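Local coordinates for protein cytochrome P450 monooxygenase (Rhodococcus sp. ECU0066, PDB 6KBH) that probably acts as a self-sufficient P450 monooxygenase, uniting heme, FMN and a [2Fe-2S] cluster in one chain so that electrons can reach the heme iron for substrate oxygenation, at residues 620-623 / 624-627; 633-636 / 637-640; 667-670 / 671-675; 757-760 / 761-765. One frame throughout, in Å; residues are numbered along the deposited sequence.

Contact 1. Residues 620-623 / 624-627; sequences LDRL and ARDH
Asp621 O illustrates how one carbonyl can serve two amides where a short helix runs out. Arg625 N lies 3.1 Å from Asp621 O, nearly along the C=O axis, in a straight i to i+4 bond; Ala624 N, also 3.1 Å from Asp621 O, comes in from above the carbonyl plane. One residue further on, Asp626 N donates to Arg622 O at 3.2 Å, and Asp626 is itself the first residue to abandon helical backbone angles. On one flank Leu623 CD1 comes within 4.2 Å of His627 CD2, oblique to the imidazole. The same leucine packs on Ile592 and Ile607, while the histidine gives NE2 to Asp596. Charged groups occupy another flank. Arg622 O lies over one face of the Arg625 guanidinium, which is brought back over the helix end by bends at chi2 and chi3 after CG has left anti to the backbone N (chi1 161°). Arg622 NE and Arg625 NH2 are 4.5 Å apart, but Arg622 is held from outside: NH1 donates to Cys525 O and NH2 forms a salt bridge with Asp596. Asp626 OD1 reaches Lys599 in another salt bridge. Polar bonds to helix 588-601 and leucine packing on strand 605-611 thus seat helix 620-625 as the connector of a beta-alpha-beta crossover between strands 605-611 and 631-635.

Contact 2. Residues 633-636 / 637-640; sequences VYPG and DEGV
Glu638 and Val640 both meet Pro635, and Asp637 OD1 also nears its CB. The Glu638 carboxylate lies beside the pyrrolidine ring, the two side chains crossing obliquely. A bend at chi2 (133°) turns the glutamate chain back to reach it. Val640 uses its two branches separately: CG1 packs against Pro635 CD at 3.6 Å, while CG2 comes to the edge of the Tyr634 ring, near its plane, 4.1 Å from Tyr634 CD2. The tyrosine and valine side chains cross at about a right angle. These meetings follow from a reversal of the chain, a type I beta turn over Gly636-Gly639 at the C-terminal end of strand 631-635, which is an outermost strand of the five-stranded parallel sheet in the reductase part of the enzyme. Only a weak bond spans the turn, from Gly639 N to Gly636 O at 2.9 Å, and Gly639 continues the chain with a positive phi (96°). Within the turn Asp637 OD1 accepts weakly from Glu638 N at 2.8 Å. Further out, Arg614 touches the proline and forms a salt bridge with Glu638 OE1, and Ser613 OG holds Asp637 OD2 through a weak bond. Backbone bonds from Tyr634 to Tyr609 and from Gly636 to Gly611 fix the strand end beside strand 605-611.

Contact 3. Residues 667-670 / 671-675; sequences SALS and EATAH
Leu669 O and Thr673 N are joined by a bond of 2.8 Å, with the amide almost in line with the carbonyl, near the point where helix 663-672 loses its regularity. The backbone bonds before it belong to the same i to i+4 series. Glu671 N lies in the carbonyl plane of Ser667 O at 3.1 Å, and Ala672 N is tilted by 18° from the plane of Ala668 O, also at 3.1 Å. Ala668 O receives a second, weak bond from Glu671 N, a bifurcation of three- and four-residue spacing. Thr673 is the first residue to leave helical backbone angles, and Ala674 N turns to Glu671 O, three residues back.

Side-chain carbons lie chiefly against backbone atoms of the preceding turn. Thr673 places its methyl between the backbone N and the carbonyl carbon, which sends CG2 back along the helix to within 3.5 Å of Ser670 CA and 4.3 Å of Leu669 CD1. On another flank the Glu671 chain bends at chi2 (-71°), and its methylene CG lies near Ser667 O, alongside the preceding turn. The hydroxyl of Ser667 is engaged by Glu663 O, one turn earlier.

The inward flank is carried by Leu669 and Thr673, both of which pack on Leu681, while Leu669 and Ala672 share Leu644 of helix 644-647. Such a helix end, laid against the sheet by its apolar residues, is characteristic of the beta-alpha-beta unit formed here by strand 655-661, helix 663-672 and strand 681-685.

Contact 4. Residues 757-760 / 761-765; sequences LVLT and KTERA
Glu763 OE1 is gripped by two donors, the backbone Thr760 N at 2.9 Å and water 1 at 2.8 Å from Glu763 OE1. The amide arrives on the anti side of the carboxylate, 35° out of its plane, and the water also donates to Val758 O, linking the glutamate to the incoming loop. An extended chain beyond CG (chi2 167°) carries the carboxylate that far back. There it is flanked by carbon: Thr760 CG2 is 3.3 Å from Glu763 OE1, and Leu759 CD2 also nears this oxygen, the leucine and glutamate side chains crossing at about a right angle. Thr760 OG1 meets Thr762 OG1 at 2.6 Å in a hydroxyl-hydroxyl hydrogen bond. Arg764 N bonds Thr760 O at 2.9 Å, starting the helical series, and the arginine's CD lies 3.5 Å from Leu759 O. Leu759 and Val758 pack on Met771, with the Val758 side chain about 6 Å from the [2Fe-2S] cluster. With Thr760 at its N-cap, helix 761-766 has one of the two bonds that define a capping box, Thr760 N to Glu763 OE1, close to the cluster of this [2Fe-2S] ferredoxin-type domain.

Followed from the N terminus, the four contacts lie in series; each closes before the next opens, and none nests or crosses. Contact 1 ends the helix that leads into strand 631-635, and contact 2 turns the chain at the far end of that strand; the two touch through Leu620 CD2 and Val633 CG2, 4.2 Å apart. Contact 3 closes a later helix packed beside the same parallel sheet, with nearest atoms about 12 Å from contact 2, and leads toward strand 681-685 at the opposite edge. Contact 4 starts a helix in the iron-sulfur domain, its nearest atoms about 10 Å from contact 3, without touching it.

Contact 1. Residues 620-623 / 624-627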
loop_
_atom_site.group_PDB
_atom_site.type_symbol
_atom_site.label_atom_id
_atom_site.label_comp_id
_atom_site.label_asym_id
_atom_site.label_seq_id
_atom_site.Cartn_x
_atom_site.Cartn_y
_atom_site.Cartn_z
ATOM N N LEU A 620 40.088 -7.501 -9.759
ATOM C CA LEU A 620 41.513 -7.748 -9.554
ATOM C C LEU A 620 42.339 -6.575 -10.061
ATOM O O LEU A 620 43.307 -6.155 -9.415
ATOM C CB LEU A 620 41.935 -9.035 -10.258
ATOM C CG LEU A 620 41.210 -10.323 -9.873
ATOM C CD1 LEU A 620 41.519 -11.393 -10.895
ATOM C CD2 LEU A 620 41.616 -10.779 -8.482
ATOM N N ASP A 621 41.966 -6.039 -11.225
ATOM C CA ASP A 621 42.507 -4.772 -11.704
ATOM C C ASP A 621 42.376 -3.693 -10.637
ATOM O O ASP A 621 43.359 -3.065 -10.233
ATOM C CB ASP A 621 41.766 -4.360 -12.973
ATOM C CG ASP A 621 40.267 -4.617 -12.874
ATOM O OD1 ASP A 621 39.882 -5.771 -12.590
ATOM O OD2 ASP A 621 39.478 -3.666 -13.058
ATOM N N ARG A 622 41.147 -3.467 -10.180
ATOM C CA ARG A 622 40.897 -2.526 -9.095
ATOM C C ARG A 622 41.667 -2.918 -7.839
ATOM O O ARG A 622 42.242 -2.061 -7.155
ATOM C CB ARG A 622 39.400 -2.477 -8.829
ATOM C CG ARG A 622 38.985 -1.876 -7.516
ATOM C CD ARG A 622 37.651 -1.206 -7.702
ATOM N NE ARG A 622 37.131 -0.609 -6.483
ATOM C CZ ARG A 622 35.899 -0.130 -6.382
ATOM N NH1 ARG A 622 35.085 -0.187 -7.429
ATOM N NH2 ARG A 622 35.481 0.411 -5.247
ATOM N N LEU A 623 41.701 -4.220 -7.532
ATOM C CA LEU A 623 42.400 -4.733 -6.354
ATOM C C LEU A 623 43.916 -4.679 -6.504
ATOM O O LEU A 623 44.630 -4.810 -5.504
ATOM C CB LEU A 623 41.957 -6.171 -6.092
ATOM C CG LEU A 623 41.592 -6.668 -4.701
ATOM C CD1 LEU A 623 40.825 -5.607 -3.951
ATOM C CD2 LEU A 623 40.741 -7.909 -4.871
ATOM N N ALA A 624 44.423 -4.520 -7.729
ATOM C CA ALA A 624 45.857 -4.399 -7.955
ATOM C C ALA A 624 46.335 -2.962 -7.809
ATOM O O ALA A 624 47.369 -2.709 -7.183
ATOM C CB ALA A 624 46.220 -4.925 -9.346
ATOM N N ARG A 625 45.592 -2.014 -8.379
ATOM C CA ARG A 625 45.964 -0.605 -8.303
ATOM C C ARG A 625 45.883 -0.081 -6.877
ATOM O O ARG A 625 46.684 0.779 -6.486
ATOM C CB ARG A 625 45.060 0.200 -9.238
ATOM C CG ARG A 625 44.981 1.693 -8.969
ATOM C CD ARG A 625 43.534 2.177 -9.062
ATOM N NE ARG A 625 42.793 1.958 -7.823
ATOM C CZ ARG A 625 41.475 2.088 -7.703
ATOM N NH1 ARG A 625 40.738 2.440 -8.747
ATOM N NH2 ARG A 625 40.897 1.872 -6.529
ATOM N N ASP A 626 44.934 -0.586 -6.091
ATOM C CA ASP A 626 44.782 -0.228 -4.690
ATOM C C ASP A 626 44.633 -1.506 -3.882
ATOM O O ASP A 626 44.087 -2.498 -4.369
ATOM C CB ASP A 626 43.566 0.682 -4.471
ATOM C CG ASP A 626 43.894 2.147 -4.664
ATOM O OD1 ASP A 626 44.709 2.686 -3.887
ATOM O OD2 ASP A 626 43.342 2.758 -5.599
ATOM N N HIS A 627 45.130 -1.482 -2.646
ATOM C CA HIS A 627 45.179 -2.646 -1.765
ATOM C C HIS A 627 46.066 -3.753 -2.322
ATOM O O HIS A 627 46.021 -4.885 -1.823
ATOM C CB HIS A 627 43.780 -3.213 -1.476
ATOM C CG HIS A 627 42.718 -2.166 -1.332
ATOM N ND1 HIS A 627 42.711 -1.248 -0.303
ATOM C CD2 HIS A 627 41.631 -1.885 -2.091
ATOM C CE1 HIS A 627 41.665 -0.451 -0.431
ATOM N NE2 HIS A 627 40.994 -0.815 -1.508
#

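Contact 2. Residues 633-636 / 637-640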
loop_
_atom_site.group_PDB
_atom_site.type_symbol
_atom_site.label_atom_id
_atom_site.label_comp_id
_atom_site.label_asym_id
_atom_site.label_seq_id
_atom_site.Cartn_x
_atom_site.Cartn_y
_atom_site.Cartn_z
ATOM N N VAL A 633 45.318 -13.209 -3.891
ATOM C CA VAL A 633 44.427 -13.836 -4.847
ATOM C C VAL A 633 44.619 -15.341 -4.776
ATOM O O VAL A 633 45.708 -15.829 -4.464
ATOM C CB VAL A 633 44.796 -13.256 -6.218
ATOM C CG1 VAL A 633 46.294 -13.356 -6.338
ATOM C CG2 VAL A 633 44.112 -13.985 -7.324
ATOM N N TYR A 634 43.546 -16.102 -5.000
ATOM C CA TYR A 634 43.611 -17.571 -4.993
ATOM C C TYR A 634 42.643 -18.126 -6.018
ATOM O O TYR A 634 41.588 -18.679 -5.667
ATOM C CB TYR A 634 43.319 -18.138 -3.592
ATOM C CG TYR A 634 43.999 -17.379 -2.500
ATOM C CD1 TYR A 634 43.451 -16.206 -2.012
ATOM C CD2 TYR A 634 45.234 -17.785 -2.010
ATOM C CE1 TYR A 634 44.087 -15.480 -1.055
ATOM C CE2 TYR A 634 45.882 -17.057 -1.054
ATOM C CZ TYR A 634 45.287 -15.901 -0.581
ATOM O OH TYR A 634 45.884 -15.173 0.402
ATOM N N PRO A 635 42.970 -17.990 -7.306
ATOM C CA PRO A 635 42.054 -18.463 -8.345
ATOM C C PRO A 635 42.047 -19.986 -8.362
ATOM O O PRO A 635 43.085 -20.620 -8.164
ATOM C CB PRO A 635 42.648 -17.878 -9.641
ATOM C CG PRO A 635 43.725 -16.889 -9.218
ATOM C CD PRO A 635 44.222 -17.454 -7.891
ATOM N N GLY A 636 40.860 -20.571 -8.527
ATOM C CA GLY A 636 40.756 -22.018 -8.462
ATOM C C GLY A 636 41.343 -22.711 -9.679
ATOM O O GLY A 636 41.998 -23.752 -9.555
ATOM N N ASP A 637 41.112 -22.148 -10.870
ATOM C CA ASP A 637 41.503 -22.815 -12.110
ATOM C C ASP A 637 42.995 -23.120 -12.143
ATOM O O ASP A 637 43.408 -24.191 -12.599
ATOM C CB ASP A 637 41.108 -21.959 -13.316
ATOM C CG ASP A 637 41.767 -20.593 -13.301
ATOM O OD1 ASP A 637 42.108 -20.105 -12.203
ATOM O OD2 ASP A 637 41.945 -20.009 -14.389
ATOM N N GLU A 638 43.827 -22.199 -11.667
ATOM C CA GLU A 638 45.262 -22.466 -11.673
ATOM C C GLU A 638 45.616 -23.560 -10.683
ATOM O O GLU A 638 46.552 -24.338 -10.909
ATOM C CB GLU A 638 46.014 -21.186 -11.350
ATOM C CG GLU A 638 45.669 -20.080 -12.298
ATOM C CD GLU A 638 45.374 -18.808 -11.569
ATOM O OE1 GLU A 638 45.985 -18.590 -10.503
ATOM O OE2 GLU A 638 44.502 -18.050 -12.039
ATOM N N GLY A 639 44.892 -23.605 -9.578
ATOM C CA GLY A 639 45.101 -24.541 -8.507
ATOM C C GLY A 639 45.954 -23.824 -7.495
ATOM O O GLY A 639 47.175 -24.004 -7.413
ATOM N N VAL A 640 45.281 -23.009 -6.702
ATOM C CA VAL A 640 45.806 -22.452 -5.471
ATOM C C VAL A 640 44.552 -22.108 -4.694
ATOM O O VAL A 640 43.740 -21.280 -5.128
ATOM C CB VAL A 640 46.739 -21.245 -5.705
ATOM C CG1 VAL A 640 46.149 -20.247 -6.703
ATOM C CG2 VAL A 640 47.096 -20.566 -4.384
#

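Contact 3. Residues 667-670 / 671-675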
loop_
_atom_site.group_PDB
_atom_site.type_symbol
_atom_site.label_atom_id
_atom_site.label_comp_id
_atom_site.label_asym_id
_atom_site.label_seq_id
_atom_site.Cartn_x
_atom_site.Cartn_y
_atom_site.Cartn_z
ATOM N N SER A 667 29.790 -21.023 5.082
ATOM C CA SER A 667 29.594 -22.106 6.038
ATOM C C SER A 667 30.931 -22.626 6.553
ATOM O O SER A 667 31.182 -22.651 7.764
ATOM C CB SER A 667 28.795 -23.242 5.391
ATOM O OG SER A 667 27.629 -22.754 4.757
ATOM N N ALA A 668 31.809 -23.039 5.634
ATOM C CA ALA A 668 33.104 -23.584 6.033
ATOM C C ALA A 668 33.913 -22.570 6.831
ATOM O O ALA A 668 34.617 -22.938 7.778
ATOM C CB ALA A 668 33.891 -24.043 4.804
ATOM N N LEU A 669 33.833 -21.292 6.461
ATOM C CA LEU A 669 34.524 -20.270 7.239
ATOM C C LEU A 669 33.990 -20.226 8.664
ATOM O O LEU A 669 34.764 -20.279 9.626
ATOM C CB LEU A 669 34.381 -18.905 6.579
ATOM C CG LEU A 669 34.872 -17.746 7.441
ATOM C CD1 LEU A 669 36.333 -17.923 7.855
ATOM C CD2 LEU A 669 34.657 -16.443 6.717
ATOM N N SER A 670 32.662 -20.145 8.814
ATOM C CA SER A 670 32.049 -20.167 10.140
ATOM C C SER A 670 32.567 -21.325 10.982
ATOM O O SER A 670 32.670 -21.205 12.207
ATOM C CB SER A 670 30.526 -20.237 10.015
ATOM O OG SER A 670 29.905 -20.353 11.286
ATOM N N GLU A 671 32.913 -22.447 10.349
ATOM C CA GLU A 671 33.529 -23.550 11.083
ATOM C C GLU A 671 34.943 -23.185 11.521
ATOM O O GLU A 671 35.329 -23.418 12.675
ATOM C CB GLU A 671 33.551 -24.807 10.219
ATOM C CG GLU A 671 32.252 -25.116 9.480
ATOM C CD GLU A 671 31.122 -25.595 10.380
ATOM O OE1 GLU A 671 31.032 -25.169 11.555
ATOM O OE2 GLU A 671 30.319 -26.423 9.898
ATOM N N ALA A 672 35.735 -22.616 10.606
ATOM C CA ALA A 672 37.129 -22.316 10.917
ATOM C C ALA A 672 37.255 -21.219 11.965
ATOM O O ALA A 672 38.216 -21.221 12.739
ATOM C CB ALA A 672 37.880 -21.928 9.648
ATOM N N THR A 673 36.309 -20.280 12.012
ATOM C CA THR A 673 36.360 -19.183 12.970
ATOM C C THR A 673 35.604 -19.479 14.257
ATOM O O THR A 673 35.452 -18.576 15.087
ATOM C CB THR A 673 35.800 -17.898 12.357
ATOM O OG1 THR A 673 35.637 -16.912 13.384
ATOM C CG2 THR A 673 34.447 -18.159 11.742
ATOM N N ALA A 674 35.112 -20.708 14.438
ATOM C CA ALA A 674 34.386 -21.031 15.660
ATOM C C ALA A 674 35.257 -20.850 16.896
ATOM O O ALA A 674 34.739 -20.592 17.988
ATOM C CB ALA A 674 33.843 -22.459 15.593
ATOM N N HIS A 675 36.579 -20.967 16.743
ATOM C CA HIS A 675 37.508 -20.842 17.862
ATOM C C HIS A 675 37.530 -19.441 18.461
ATOM O O HIS A 675 38.025 -19.272 19.581
ATOM C CB HIS A 675 38.943 -21.184 17.433
ATOM C CG HIS A 675 39.080 -22.442 16.627
ATOM N ND1 HIS A 675 40.310 -22.958 16.282
ATOM C CD2 HIS A 675 38.160 -23.284 16.098
ATOM C CE1 HIS A 675 40.144 -24.062 15.578
ATOM N NE2 HIS A 675 38.848 -24.282 15.451
#

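Contact 4. Residues 757-760 / 761-765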
loop_
_atom_site.group_PDB
_atom_site.type_symbol
_atom_site.label_atom_id
_atom_site.label_comp_id
_atom_site.label_asym_id
_atom_site.label_seq_id
_atom_site.Cartn_x
_atom_site.Cartn_y
_atom_site.Cartn_z
ATOM N N LEU A 757 17.755 -13.668 8.036
ATOM C CA LEU A 757 19.202 -13.523 8.024
ATOM C C LEU A 757 19.622 -12.058 7.998
ATOM O O LEU A 757 20.811 -11.770 7.812
ATOM C CB LEU A 757 19.804 -14.276 6.832
ATOM C CG LEU A 757 19.150 -15.587 6.364
ATOM C CD1 LEU A 757 19.970 -16.218 5.252
ATOM C CD2 LEU A 757 18.955 -16.595 7.495
ATOM N N VAL A 758 18.687 -11.126 8.186
ATOM C CA VAL A 758 19.010 -9.708 8.058
ATOM C C VAL A 758 19.370 -9.065 9.399
ATOM O O VAL A 758 20.261 -8.207 9.452
ATOM C CB VAL A 758 17.850 -8.959 7.368
ATOM C CG1 VAL A 758 16.516 -9.325 7.987
ATOM C CG2 VAL A 758 18.060 -7.451 7.427
ATOM N N LEU A 759 18.726 -9.467 10.491
ATOM C CA LEU A 759 18.921 -8.788 11.763
ATOM C C LEU A 759 20.088 -9.388 12.539
ATOM O O LEU A 759 20.187 -10.612 12.684
ATOM C CB LEU A 759 17.642 -8.835 12.602
ATOM C CG LEU A 759 16.502 -7.974 12.045
ATOM C CD1 LEU A 759 15.150 -8.464 12.533
ATOM C CD2 LEU A 759 16.686 -6.500 12.376
ATOM N N THR A 760 20.961 -8.512 13.034
ATOM C CA THR A 760 22.086 -8.913 13.867
ATOM C C THR A 760 21.597 -9.677 15.091
ATOM O O THR A 760 20.474 -9.480 15.561
ATOM C CB THR A 760 22.875 -7.682 14.311
ATOM O OG1 THR A 760 22.294 -7.151 15.509
ATOM C CG2 THR A 760 22.838 -6.612 13.230
ATOM N N LYS A 761 22.459 -10.554 15.619
ATOM C CA LYS A 761 22.076 -11.360 16.774
ATOM C C LYS A 761 21.711 -10.498 17.976
ATOM O O LYS A 761 20.956 -10.952 18.845
ATOM C CB LYS A 761 23.198 -12.339 17.140
ATOM C CG LYS A 761 22.757 -13.436 18.101
ATOM C CD LYS A 761 21.606 -14.247 17.516
ATOM C CE LYS A 761 20.763 -14.890 18.611
ATOM N NZ LYS A 761 19.970 -13.879 19.373
ATOM N N THR A 762 22.210 -9.262 18.037
ATOM C CA THR A 762 21.761 -8.335 19.071
ATOM C C THR A 762 20.357 -7.823 18.775
ATOM O O THR A 762 19.522 -7.727 19.682
ATOM C CB THR A 762 22.737 -7.164 19.195
ATOM O OG1 THR A 762 22.691 -6.373 18.001
ATOM C CG2 THR A 762 24.159 -7.670 19.411
ATOM N N GLU A 763 20.082 -7.485 17.512
ATOM C CA GLU A 763 18.746 -7.028 17.143
ATOM C C GLU A 763 17.706 -8.104 17.419
ATOM O O GLU A 763 16.578 -7.802 17.828
ATOM C CB GLU A 763 18.725 -6.618 15.671
ATOM C CG GLU A 763 19.392 -5.279 15.406
ATOM C CD GLU A 763 19.647 -5.024 13.934
ATOM O OE1 GLU A 763 19.633 -5.991 13.145
ATOM O OE2 GLU A 763 19.869 -3.852 13.567
ATOM N N ARG A 764 18.071 -9.368 17.210
ATOM C CA ARG A 764 17.172 -10.465 17.543
ATOM C C ARG A 764 16.953 -10.573 19.046
ATOM O O ARG A 764 15.859 -10.944 19.487
ATOM C CB ARG A 764 17.726 -11.765 16.966
ATOM C CG ARG A 764 18.121 -11.627 15.502
ATOM C CD ARG A 764 18.812 -12.861 14.950
ATOM N NE ARG A 764 17.871 -13.918 14.596
ATOM C CZ ARG A 764 18.084 -14.810 13.635
ATOM N NH1 ARG A 764 19.202 -14.766 12.924
ATOM N NH2 ARG A 764 17.179 -15.742 13.375
ATOM N N ALA A 765 17.972 -10.241 19.842
ATOM C CA ALA A 765 17.828 -10.271 21.295
ATOM C C ALA A 765 16.810 -9.242 21.770
ATOM O O ALA A 765 15.907 -9.564 22.550
ATOM C CB ALA A 765 19.183 -10.031 21.961
HETATM O O HOH W 1 20.465 -5.154 10.650
#